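Local coordinates for HydG protein (Carboxydothermus hydrogenoformans, PDB 4RTB) that is a radical SAM [FeFe]-hydrogenase maturase with a [4Fe-4S] cluster, a CO/CN synthase that makes the diatomic ligands used in building the hydrogenase active site, at residues A[424-429]-A[445-450]. Sequence-based numbering, arbitrary orientation.
Sequences FSFVEY and NGYLLQ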
loop_
_atom_site.group_PDB
_atom_site.type_symbol
_atom_site.label_atom_id
_atom_site.label_comp_id
_atom_site.label_asym_id
_atom_site.label_seq_id
_atom_site.Cartn_x
_atom_site.Cartn_y
_atom_site.Cartn_z
ATOM N N PHE A 424 0.540 16.550 -14.744
ATOM C CA PHE A 424 -0.461 17.583 -14.523
ATOM C C PHE A 424 -1.061 17.547 -13.125
ATOM O O PHE A 424 -1.488 18.582 -12.615
ATOM C CB PHE A 424 -1.560 17.488 -15.577
ATOM C CG PHE A 424 -1.162 18.081 -16.890
ATOM C CD1 PHE A 424 -1.055 19.454 -17.031
ATOM C CD2 PHE A 424 -0.860 17.274 -17.973
ATOM C CE1 PHE A 424 -0.675 20.012 -18.232
ATOM C CE2 PHE A 424 -0.479 17.827 -19.179
ATOM C CZ PHE A 424 -0.384 19.199 -19.307
ATOM N N SER A 425 -1.093 16.375 -12.501
ATOM C CA SER A 425 -1.522 16.310 -11.110
ATOM C C SER A 425 -0.536 17.104 -10.258
ATOM O O SER A 425 -0.932 17.901 -9.395
ATOM C CB SER A 425 -1.626 14.862 -10.623
ATOM O OG SER A 425 -0.361 14.230 -10.596
ATOM N N PHE A 426 0.751 16.909 -10.528
ATOM C CA PHE A 426 1.789 17.643 -9.813
ATOM C C PHE A 426 1.747 19.134 -10.150
ATOM O O PHE A 426 2.030 19.978 -9.296
ATOM C CB PHE A 426 3.168 17.066 -10.128
ATOM C CG PHE A 426 4.279 17.679 -9.324
ATOM C CD1 PHE A 426 5.314 18.355 -9.948
ATOM C CD2 PHE A 426 4.282 17.587 -7.940
ATOM C CE1 PHE A 426 6.339 18.922 -9.209
ATOM C CE2 PHE A 426 5.302 18.152 -7.196
ATOM C CZ PHE A 426 6.331 18.820 -7.832
ATOM N N VAL A 427 1.391 19.452 -11.392
ATOM C CA VAL A 427 1.214 20.840 -11.803
ATOM C C VAL A 427 0.136 21.483 -10.941
ATOM O O VAL A 427 0.337 22.564 -10.386
ATOM C CB VAL A 427 0.828 20.964 -13.298
ATOM C CG1 VAL A 427 0.381 22.381 -13.620
ATOM C CG2 VAL A 427 1.988 20.566 -14.196
ATOM N N GLU A 428 -0.997 20.799 -10.816
ATOM C CA GLU A 428 -2.111 21.292 -10.011
ATOM C C GLU A 428 -1.709 21.476 -8.556
ATOM O O GLU A 428 -2.091 22.463 -7.916
ATOM C CB GLU A 428 -3.308 20.348 -10.101
ATOM C CG GLU A 428 -4.490 20.795 -9.260
ATOM C CD GLU A 428 -5.803 20.250 -9.772
ATOM O OE1 GLU A 428 -5.777 19.445 -10.724
ATOM O OE2 GLU A 428 -6.859 20.632 -9.228
ATOM N N TYR A 429 -0.940 20.525 -8.035
ATOM C CA TYR A 429 -0.415 20.662 -6.683
ATOM C C TYR A 429 0.399 21.942 -6.545
ATOM O O TYR A 429 0.183 22.726 -5.620
ATOM C CB TYR A 429 0.451 19.465 -6.296
ATOM C CG TYR A 429 1.127 19.650 -4.957
ATOM C CD1 TYR A 429 2.444 20.082 -4.873
ATOM C CD2 TYR A 429 0.439 19.418 -3.774
ATOM C CE1 TYR A 429 3.061 20.264 -3.650
ATOM C CE2 TYR A 429 1.046 19.596 -2.547
ATOM C CZ TYR A 429 2.358 20.019 -2.491
ATOM O OH TYR A 429 2.968 20.197 -1.269
ATOM N N ASN A 445 8.336 23.938 -10.626
ATOM C CA ASN A 445 8.263 24.368 -12.016
ATOM C C ASN A 445 9.520 23.955 -12.780
ATOM O O ASN A 445 9.434 23.336 -13.843
ATOM C CB ASN A 445 8.063 25.883 -12.091
ATOM C CG ASN A 445 7.638 26.356 -13.471
ATOM O OD1 ASN A 445 8.081 25.828 -14.493
ATOM N ND2 ASN A 445 6.773 27.362 -13.505
ATOM N N GLY A 446 10.682 24.291 -12.225
ATOM C CA GLY A 446 11.951 23.936 -12.836
ATOM C C GLY A 446 12.098 22.444 -13.067
ATOM O O GLY A 446 12.473 22.005 -14.163
ATOM N N TYR A 447 11.798 21.662 -12.033
ATOM C CA TYR A 447 11.833 20.206 -12.136
ATOM C C TYR A 447 10.964 19.709 -13.289
ATOM O O TYR A 447 11.419 18.927 -14.132
ATOM C CB TYR A 447 11.378 19.560 -10.826
ATOM C CG TYR A 447 11.280 18.052 -10.896
ATOM C CD1 TYR A 447 10.060 17.424 -11.115
ATOM C CD2 TYR A 447 12.409 17.257 -10.755
ATOM C CE1 TYR A 447 9.968 16.047 -11.186
ATOM C CE2 TYR A 447 12.327 15.878 -10.824
ATOM C CZ TYR A 447 11.104 15.279 -11.040
ATOM O OH TYR A 447 11.015 13.907 -11.112
ATOM N N LEU A 448 9.716 20.171 -13.322
ATOM C CA LEU A 448 8.786 19.780 -14.375
ATOM C C LEU A 448 9.326 20.134 -15.752
ATOM O O LEU A 448 9.165 19.371 -16.702
ATOM C CB LEU A 448 7.426 20.441 -14.167
ATOM C CG LEU A 448 6.538 19.833 -13.084
ATOM C CD1 LEU A 448 5.280 20.658 -12.938
ATOM C CD2 LEU A 448 6.196 18.389 -13.413
ATOM N N LEU A 449 9.968 21.295 -15.852
ATOM C CA LEU A 449 10.613 21.703 -17.095
ATOM C C LEU A 449 11.684 20.696 -17.510
ATOM O O LEU A 449 11.754 20.302 -18.677
ATOM C CB LEU A 449 11.225 23.098 -16.953
ATOM C CG LEU A 449 10.238 24.250 -16.758
ATOM C CD1 LEU A 449 10.975 25.562 -16.527
ATOM C CD2 LEU A 449 9.295 24.358 -17.947
ATOM N N GLN A 450 12.510 20.281 -16.551
ATOM C CA GLN A 450 13.569 19.308 -16.828
ATOM C C GLN A 450 13.008 17.981 -17.331
ATOM O O GLN A 450 13.464 17.443 -18.348
ATOM C CB GLN A 450 14.420 19.066 -15.581
ATOM C CG GLN A 450 15.330 20.223 -15.216
ATOM C CD GLN A 450 16.341 20.534 -16.303
ATOM O OE1 GLN A 450 16.275 21.582 -16.945
ATOM N NE2 GLN A 450 17.286 19.623 -16.512
#
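The phenyl ring of Phe-426 turns its edge, not a face, to Leu-448: CG of the leucine lies in the ring plane, 3.7 Å from CD1, and the CD2 methyl stays near that plane at 3.6 Å from the same CD1. Tyr-447 brings a second ring obliquely and more loosely, its CD1 4.4 Å from CE1 of Phe-426. On the Val-427 side the branched end of Leu-448 is met by a methyl, CG2 of the valine standing 3.5 Å from the leucine CD1. The fork of Leu-448 thus wedges between phenyl edge and valine methyl, CD1 serving both and CD2 the ring. Phe-426 reaches it with CG anti to its own backbone N (chi1 -174°), which carries the ring out toward the opposing helix. The axes run antiparallel at 163° and 11.0 Å apart, a spacing bridged by side chains alone, joining helices 419-432 and 438-454 of the C-terminal region, away from the cluster and SAM. Val-379 and Ile-383 of helix 375-384 and Leu-388 also pack on Phe-426, while Ile-468 of helix 459-468 touches Val-427. Replacing Leu-448 with an alanine would probably open a gap between the helices, leaving the Phe-426 edge and the Val-427 methyl without their shared partner. No hydrogen bond or ion pair crosses between the segments; their hold on each other is consistent with hydrophobic burial and shape fit, with little directional constraint beyond the fit of the leucine fork.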